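Local coordinates for protein kinase A regulatory subunit, putative (Trypanosoma cruzi, PDB 6FTF) that probably holds the catalytic subunit of a cAMP-independent protein kinase A in check and binds a nucleoside, here 7-cyano-7-deazainosine, in each of two cyclic nucleotide-binding domains, at residues A[203-207]-A[208-212]; A[288-292]-A[293-297]. One frame throughout, in Å; residues are numbered along the deposited sequence.

Both contacts are short-range and lie in series in the C-terminal half of the chain, neither nested in nor crossing the other. Contact 1 comes first: strand 201-205 ends, the chain turns a corner at Met206, and strand 209-215 sets off in the other sheet of the jelly-roll beta barrel of the cyclic nucleotide-binding domain. The chain then runs through the remaining strands and three helices before contact 2, where helix 285-293 ends and residues up to Ala295 bond back into its last turn before the chain leaves. The nearest atoms of the two contacts are about 10 Å apart, yet both border the same 7-cyano-7-deazainosine, through Val212 and Val290.

Contact 1 of 2, residues A[203-207]-A[208-212]; sequences YIIME and GTVEV. With 7CI (7-cyano-7-deazainosine), chain E.
Ile205 and Val210 close the inside of the corner, and further along the strand the flat deazapurine of 7-cyano-7-deazainosine has one face against Val212, a residue of the ligand pocket. Val212 CG1 stands almost straight above that face, 3.6 Å from ligand C2, while Val212 CG2 covers the same face nearer N2, at 4.0 Å. The ligand is gripped elsewhere by hydrogen bonds to Gly234, Leu236, Glu237 and Lys283. Ile205 and Val210 reach for each other tip to tip, Ile205 CD1 lying 3.9 Å from Val210 CG2. Ile205 CG2 is anti to the backbone N (the CG1 torsion is -57°) and touches Gly208 O at 3.5 Å; that oxygen accepts a hydrogen bond from Thr228 OG1. The chain turns its corner at Met206, which with Glu207 faces Ile255 in a classic beta bulge. Gly208 follows with phi 103°; a CB here would be jammed against Glu207 O, which calls for glycine. The corner passes between the two sheets of the cyclic nucleotide-binding domain's beta barrel, from strand 201-205, paired with strand 254-260, into strand 209-215, where Val210 and Val212 pack on Phe227 of strand 221-228 and Val210 also touches Ile192.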
ATOM      1  N   TYR A 203      10.657   5.091   1.809  1.00  8.21           N
ATOM      2  CA  TYR A 203      11.681   4.072   1.985  1.00  7.93           C
ATOM      3  C   TYR A 203      11.805   3.743   3.461  1.00  8.96           C
ATOM      4  O   TYR A 203      11.873   4.650   4.299  1.00 10.41           O
ATOM      5  CB  TYR A 203      13.035   4.580   1.474  1.00  9.53           C
ATOM      6  CG  TYR A 203      13.063   4.919   0.005  1.00  8.59           C
ATOM      7  CD1 TYR A 203      12.687   6.167  -0.435  1.00  8.60           C
ATOM      8  CD2 TYR A 203      13.454   3.987  -0.938  1.00  9.89           C
ATOM      9  CE1 TYR A 203      12.698   6.477  -1.776  1.00  9.48           C
ATOM     10  CE2 TYR A 203      13.464   4.289  -2.277  1.00 10.54           C
ATOM     11  CZ  TYR A 203      13.085   5.528  -2.687  1.00 10.22           C
ATOM     12  OH  TYR A 203      13.094   5.845  -4.045  1.00 12.26           O
ATOM     13  N   ILE A 204      11.852   2.456   3.781  1.00  7.67           N
ATOM     14  CA  ILE A 204      12.181   1.994   5.122  1.00  7.90           C
ATOM     15  C   ILE A 204      13.569   1.396   5.033  1.00  8.08           C
ATOM     16  O   ILE A 204      13.832   0.549   4.172  1.00  8.70           O
ATOM     17  CB  ILE A 204      11.169   0.964   5.637  1.00  8.23           C
ATOM     18  CG1 ILE A 204       9.732   1.486   5.505  1.00  9.42           C
ATOM     19  CG2 ILE A 204      11.511   0.602   7.064  1.00 10.33           C
ATOM     20  CD1 ILE A 204       8.666   0.458   5.858  1.00 12.34           C
ATOM     21  N   ILE A 205      14.469   1.862   5.877  1.00  8.27           N
ATOM     22  CA  ILE A 205      15.854   1.417   5.807  1.00  8.36           C
ATOM     23  C   ILE A 205      15.984   0.033   6.434  1.00  8.24           C
ATOM     24  O   ILE A 205      15.794  -0.141   7.641  1.00  9.63           O
ATOM     25  CB  ILE A 205      16.795   2.429   6.469  1.00  8.33           C
ATOM     26  CG1 ILE A 205      16.617   3.801   5.813  1.00  8.67           C
ATOM     27  CG2 ILE A 205      18.241   1.945   6.357  1.00  9.11           C
ATOM     28  CD1 ILE A 205      17.354   4.911   6.515  1.00 11.72           C
ATOM     29  N   MET A 206      16.362  -0.952   5.622  1.00  8.55           N
ATOM     30  CA  MET A 206      16.612  -2.301   6.111  1.00  9.65           C
ATOM     31  C   MET A 206      18.043  -2.476   6.583  1.00 10.46           C
ATOM     32  O   MET A 206      18.298  -3.271   7.498  1.00 11.99           O
ATOM     33  CB  MET A 206      16.288  -3.341   5.030  1.00  9.64           C
ATOM     34  CG  MET A 206      14.835  -3.312   4.592  1.00 10.62           C
ATOM     35  SD  MET A 206      14.402  -4.523   3.331  1.00 14.73           S
ATOM     36  CE  MET A 206      14.363  -6.031   4.301  1.00 18.54           C
ATOM     37  N   GLU A 207      18.984  -1.761   5.981  1.00  8.76           N
ATOM     38  CA  GLU A 207      20.370  -1.781   6.409  1.00  9.90           C
ATOM     39  C   GLU A 207      21.028  -0.496   5.938  1.00  9.33           C
ATOM     40  O   GLU A 207      20.741  -0.019   4.839  1.00  9.64           O
ATOM     41  CB  GLU A 207      21.091  -2.964   5.765  1.00 12.51           C
ATOM     42  CG  GLU A 207      22.514  -3.185   6.184  1.00 19.98           C
ATOM     43  CD  GLU A 207      23.166  -4.254   5.326  1.00 28.69           C
ATOM     44  OE1 GLU A 207      22.568  -5.341   5.170  1.00 22.56           O
ATOM     45  OE2 GLU A 207      24.256  -3.994   4.778  1.00 34.98           O
ATOM     46  N   GLY A 208      21.930   0.034   6.750  1.00 10.13           N
ATOM     47  CA  GLY A 208      22.764   1.163   6.369  1.00  9.79           C
ATOM     48  C   GLY A 208      22.319   2.480   6.970  1.00  9.12           C
ATOM     49  O   GLY A 208      21.402   2.550   7.794  1.00 10.76           O
ATOM     50  N   THR A 209      23.007   3.538   6.542  1.00  9.68           N
ATOM     51  CA  THR A 209      22.783   4.888   7.038  1.00  9.65           C
ATOM     52  C   THR A 209      22.670   5.866   5.878  1.00  9.19           C
ATOM     53  O   THR A 209      23.258   5.670   4.817  1.00  9.26           O
ATOM     54  CB  THR A 209      23.945   5.276   7.968  1.00 10.42           C
ATOM     55  OG1 THR A 209      23.991   4.325   9.046  1.00 13.25           O
ATOM     56  CG2 THR A 209      23.807   6.659   8.549  1.00 11.93           C
ATOM     57  N   VAL A 210      21.847   6.893   6.081  1.00  8.63           N
ATOM     58  CA  VAL A 210      21.608   7.948   5.103  1.00  8.54           C
ATOM     59  C   VAL A 210      21.791   9.303   5.762  1.00  8.50           C
ATOM     60  O   VAL A 210      21.694   9.445   6.980  1.00  9.41           O
ATOM     61  CB  VAL A 210      20.193   7.871   4.462  1.00  8.89           C
ATOM     62  CG1 VAL A 210      19.967   6.492   3.843  1.00  9.43           C
ATOM     63  CG2 VAL A 210      19.100   8.199   5.492  1.00  8.95           C
ATOM     64  N   GLU A 211      22.013  10.319   4.930  1.00  8.31           N
ATOM     65  CA  GLU A 211      22.053  11.706   5.373  1.00  8.83           C
ATOM     66  C   GLU A 211      20.999  12.508   4.627  1.00  7.93           C
ATOM     67  O   GLU A 211      20.749  12.283   3.446  1.00  9.05           O
ATOM     68  CB  GLU A 211      23.438  12.343   5.170  1.00  9.46           C
ATOM     69  CG  GLU A 211      23.934  12.371   3.728  1.00 11.21           C
ATOM     70  CD  GLU A 211      25.374  12.870   3.581  1.00 15.47           C
ATOM     71  OE1 GLU A 211      25.855  12.982   2.420  1.00 15.54           O
ATOM     72  OE2 GLU A 211      26.034  13.144   4.609  1.00 17.01           O
ATOM     73  N   VAL A 212      20.380  13.430   5.344  1.00  8.34           N
ATOM     74  CA  VAL A 212      19.352  14.321   4.813  1.00  7.98           C
ATOM     75  C   VAL A 212      20.009  15.676   4.601  1.00  8.60           C
ATOM     76  O   VAL A 212      20.626  16.206   5.527  1.00  9.73           O
ATOM     77  CB  VAL A 212      18.184  14.432   5.803  1.00  8.76           C
ATOM     78  CG1 VAL A 212      17.124  15.376   5.291  1.00  9.71           C
ATOM     79  CG2 VAL A 212      17.566  13.073   6.069  1.00  9.37           C
TER
HETATM   80  C1  7CI E 604      13.394  13.788   4.891  1.00  8.57           C
HETATM   81  N1  7CI E 604      13.476  15.163   5.514  1.00  7.49           N
HETATM   82  O1  7CI E 604      13.730  13.868   3.523  1.00  8.21           O
HETATM   83  C2  7CI E 604      13.821  15.387   6.770  1.00  8.20           C
HETATM   84  N2  7CI E 604      14.201  14.507   7.726  1.00  8.31           N
HETATM   85  O2  7CI E 604      12.032  11.859   5.055  1.00  9.07           O
HETATM   86  C3  7CI E 604      14.595  14.999   8.918  1.00 12.73           C
HETATM   87  N3  7CI E 604      14.524  16.375   9.190  1.00  9.05           N
HETATM   88  O3  7CI E 604      10.290  12.876   3.318  1.00  8.18           O
HETATM   89  C4  7CI E 604      14.105  17.275   8.248  1.00  8.48           C
HETATM   90  N4  7CI E 604      12.873  19.856   5.155  1.00 10.00           N
HETATM   91  C5  7CI E 604      13.761  16.802   6.964  1.00  7.63           C
HETATM   92  O5  7CI E 604      14.032  18.487   8.601  1.00  9.46           O
HETATM   93  C6  7CI E 604      13.332  17.402   5.706  1.00  7.86           C
HETATM   94  C7  7CI E 604      13.187  16.314   4.857  1.00  8.24           C
HETATM   95  C8  7CI E 604      13.086  18.742   5.412  1.00  8.87           C
HETATM   96  C9  7CI E 604      12.012  13.234   4.943  1.00  7.61           C
HETATM   97  C10 7CI E 604      11.446  13.682   3.698  1.00  7.49           C
HETATM   98  C11 7CI E 604      12.627  13.450   2.731  1.00  8.29           C
HETATM   99  C12 7CI E 604      12.567  14.321   1.411  1.00  8.04           C
HETATM  100  O4  7CI E 604      12.267  15.637   1.723  1.00  8.49           O

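Contact 2 of 2, residues A[288-292]-A[293-297]. With EDO (1,2-ethanediol), chain D.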
ATOM      1  N   GLN A 288      10.317  22.150  10.029  1.00 10.33           N
ATOM      2  CA  GLN A 288       9.303  23.041  10.576  1.00 10.40           C
ATOM      3  C   GLN A 288       9.459  24.431   9.994  1.00 11.51           C
ATOM      4  O   GLN A 288       8.468  25.135   9.772  1.00 12.88           O
ATOM      5  CB  GLN A 288       9.383  23.128  12.104  1.00 12.82           C
ATOM      6  CG  GLN A 288       9.229  21.838  12.866  1.00 16.89           C
ATOM      7  CD  GLN A 288       8.182  20.934  12.300  1.00 18.20           C
ATOM      8  OE1 GLN A 288       7.004  21.280  12.240  1.00 24.66           O
ATOM      9  NE2 GLN A 288       8.604  19.741  11.895  1.00 16.93           N
ATOM     10  N   ASN A 289      10.701  24.865   9.792  1.00 11.32           N
ATOM     11  CA  ASN A 289      10.936  26.172   9.192  1.00 10.75           C
ATOM     12  C   ASN A 289      10.565  26.200   7.710  1.00 10.12           C
ATOM     13  O   ASN A 289      10.084  27.226   7.208  1.00 11.83           O
ATOM     14  CB  ASN A 289      12.384  26.590   9.403  1.00 13.98           C
ATOM     15  CG  ASN A 289      12.660  27.944   8.836  1.00 19.17           C
ATOM     16  OD1 ASN A 289      13.386  28.085   7.846  1.00 25.71           O
ATOM     17  ND2 ASN A 289      12.049  28.958   9.428  1.00 18.39           N
ATOM     18  N   VAL A 290      10.792  25.097   6.988  1.00  9.78           N
ATOM     19  CA  VAL A 290      10.318  24.998   5.612  1.00  9.78           C
ATOM     20  C   VAL A 290       8.822  25.243   5.568  1.00 10.42           C
ATOM     21  O   VAL A 290       8.310  25.987   4.720  1.00 11.25           O
ATOM     22  CB  VAL A 290      10.668  23.614   5.031  1.00  9.85           C
ATOM     23  CG1 VAL A 290       9.961  23.381   3.710  1.00 12.20           C
ATOM     24  CG2 VAL A 290      12.139  23.479   4.817  1.00 11.53           C
ATOM     25  N   LEU A 291       8.086  24.603   6.475  1.00 10.47           N
ATOM     26  CA  LEU A 291       6.641  24.761   6.471  1.00 11.89           C
ATOM     27  C   LEU A 291       6.256  26.178   6.844  1.00 11.67           C
ATOM     28  O   LEU A 291       5.344  26.759   6.237  1.00 15.38           O
ATOM     29  CB  LEU A 291       5.973  23.766   7.426  1.00 14.06           C
ATOM     30  CG  LEU A 291       6.103  22.289   7.072  1.00 13.29           C
ATOM     31  CD1 LEU A 291       5.427  21.470   8.155  1.00 18.37           C
ATOM     32  CD2 LEU A 291       5.509  21.991   5.708  1.00 17.72           C
ATOM     33  N   LYS A 292       6.922  26.747   7.842  1.00 12.04           N
ATOM     34  CA  LYS A 292       6.539  28.068   8.312  1.00 13.10           C
ATOM     35  C   LYS A 292       6.752  29.114   7.232  1.00 12.65           C
ATOM     36  O   LYS A 292       5.946  30.040   7.092  1.00 15.01           O
ATOM     37  CB  LYS A 292       7.349  28.416   9.550  1.00 13.71           C
ATOM     38  CG  LYS A 292       6.877  29.707  10.183  1.00 27.31           C
ATOM     39  CD  LYS A 292       7.540  29.932  11.511  1.00 43.26           C
ATOM     40  CE  LYS A 292       8.478  31.112  11.431  1.00 52.11           C
ATOM     41  NZ  LYS A 292       9.166  31.379  12.728  1.00 54.76           N
ATOM     42  N   THR A 293       7.828  28.989   6.459  1.00 11.57           N
ATOM     43  CA  THR A 293       8.158  29.974   5.438  1.00 12.71           C
ATOM     44  C   THR A 293       7.601  29.632   4.070  1.00 11.88           C
ATOM     45  O   THR A 293       7.779  30.429   3.139  1.00 13.62           O
ATOM     46  CB  THR A 293       9.666  30.166   5.322  1.00 12.30           C
ATOM     47  OG1 THR A 293      10.292  28.942   4.916  1.00 12.49           O
ATOM     48  CG2 THR A 293      10.252  30.615   6.645  1.00 15.13           C
ATOM     49  N   GLY A 294       6.935  28.492   3.920  1.00 11.08           N
ATOM     50  CA  GLY A 294       6.314  28.142   2.662  1.00 12.43           C
ATOM     51  C   GLY A 294       7.281  27.744   1.574  1.00 10.93           C
ATOM     52  O   GLY A 294       6.969  27.913   0.391  1.00 12.90           O
ATOM     53  N   ALA A 295       8.422  27.159   1.933  1.00 10.32           N
ATOM     54  CA  ALA A 295       9.527  26.932   1.010  1.00 10.02           C
ATOM     55  C   ALA A 295       9.384  25.638   0.209  1.00  9.20           C
ATOM     56  O   ALA A 295      10.326  24.837   0.118  1.00  9.85           O
ATOM     57  CB  ALA A 295      10.842  26.927   1.787  1.00 10.85           C
ATOM     58  N   ALA A 296       8.219  25.418  -0.383  1.00  9.93           N
ATOM     59  CA  ALA A 296       8.004  24.284  -1.267  1.00  9.34           C
ATOM     60  C   ALA A 296       6.753  24.548  -2.087  1.00  9.52           C
ATOM     61  O   ALA A 296       5.941  25.417  -1.750  1.00 11.30           O
ATOM     62  CB  ALA A 296       7.818  22.990  -0.481  1.00 11.14           C
ATOM     63  N   GLN A 297       6.605  23.800  -3.170  1.00  9.01           N
ATOM     64  CA  GLN A 297       5.399  23.851  -3.973  1.00  7.97           C
ATOM     65  C   GLN A 297       4.616  22.552  -3.869  1.00  8.27           C
ATOM     66  O   GLN A 297       5.148  21.508  -3.460  1.00  8.59           O
ATOM     67  CB  GLN A 297       5.682  24.193  -5.447  1.00  9.15           C
ATOM     68  CG  GLN A 297       6.244  23.043  -6.257  1.00  9.34           C
ATOM     69  CD  GLN A 297       6.628  23.461  -7.666  1.00  9.06           C
ATOM     70  OE1 GLN A 297       7.816  23.508  -8.005  1.00 10.85           O
ATOM     71  NE2 GLN A 297       5.658  23.740  -8.484  1.00  7.68           N
TER
HETATM   72  C1  EDO D 603      10.168  21.699  -3.138  1.00  9.57           C
HETATM   73  O1  EDO D 603       9.113  22.429  -3.779  1.00 10.29           O
HETATM   74  C2  EDO D 603      11.284  22.642  -2.688  1.00 11.94           C
HETATM   75  O2  EDO D 603      11.765  23.447  -3.776  1.00 11.83           O
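Thr293 grips the carbonyl oxygen of Asn289 twice. Its backbone N donates to Asn289 O at 3.0 Å, the ordinary helical bond, and its hydroxyl OG1 adds a second bond to Asn289 O at 2.9 Å, the two donors arriving from opposite faces of the carbonyl plane. The hydroxyl gets there because the first torsion of Thr293, 62°, tucks OG1 between its own N and carbonyl carbon, facing back down the helix. Two residues on, Ala295 N bonds Val290 O, five residues back, at 3.0 Å and nearly straight (N-H...O 165°), whereas Gly294 N makes a weak bond to Leu291 O. With Gly294 at positive phi, this is a Schellman motif closing helix 285-293: Gly294 takes the chain out of the helix, and the Ala295 amide bonds back to Val290 O in the last turn. The apolar contact that often accompanies the motif follows, Val290 CG1 lying 4.1 Å from Ala295 CB. Val290 CG2, the other branch, approaches the nitrile of 7-cyano-7-deazainosine, so the last turn forms part of the nucleoside pocket. On the outer side, the Asn289 and Thr293 side chains cross obliquely, with Asn289 ND2 3.7 Å from Thr293 CG2. Ala295 then centres an inverse gamma turn, with a weak bond from Ala296 N to Gly294 O. Further out, Gln297 N donates to O1 of a 1,2-ethanediol, probably from the crystallisation liquor, at 2.9 Å, while Val290 and Ala296 both pack on Val245 and Gln297 pairs through its backbone with Arg243.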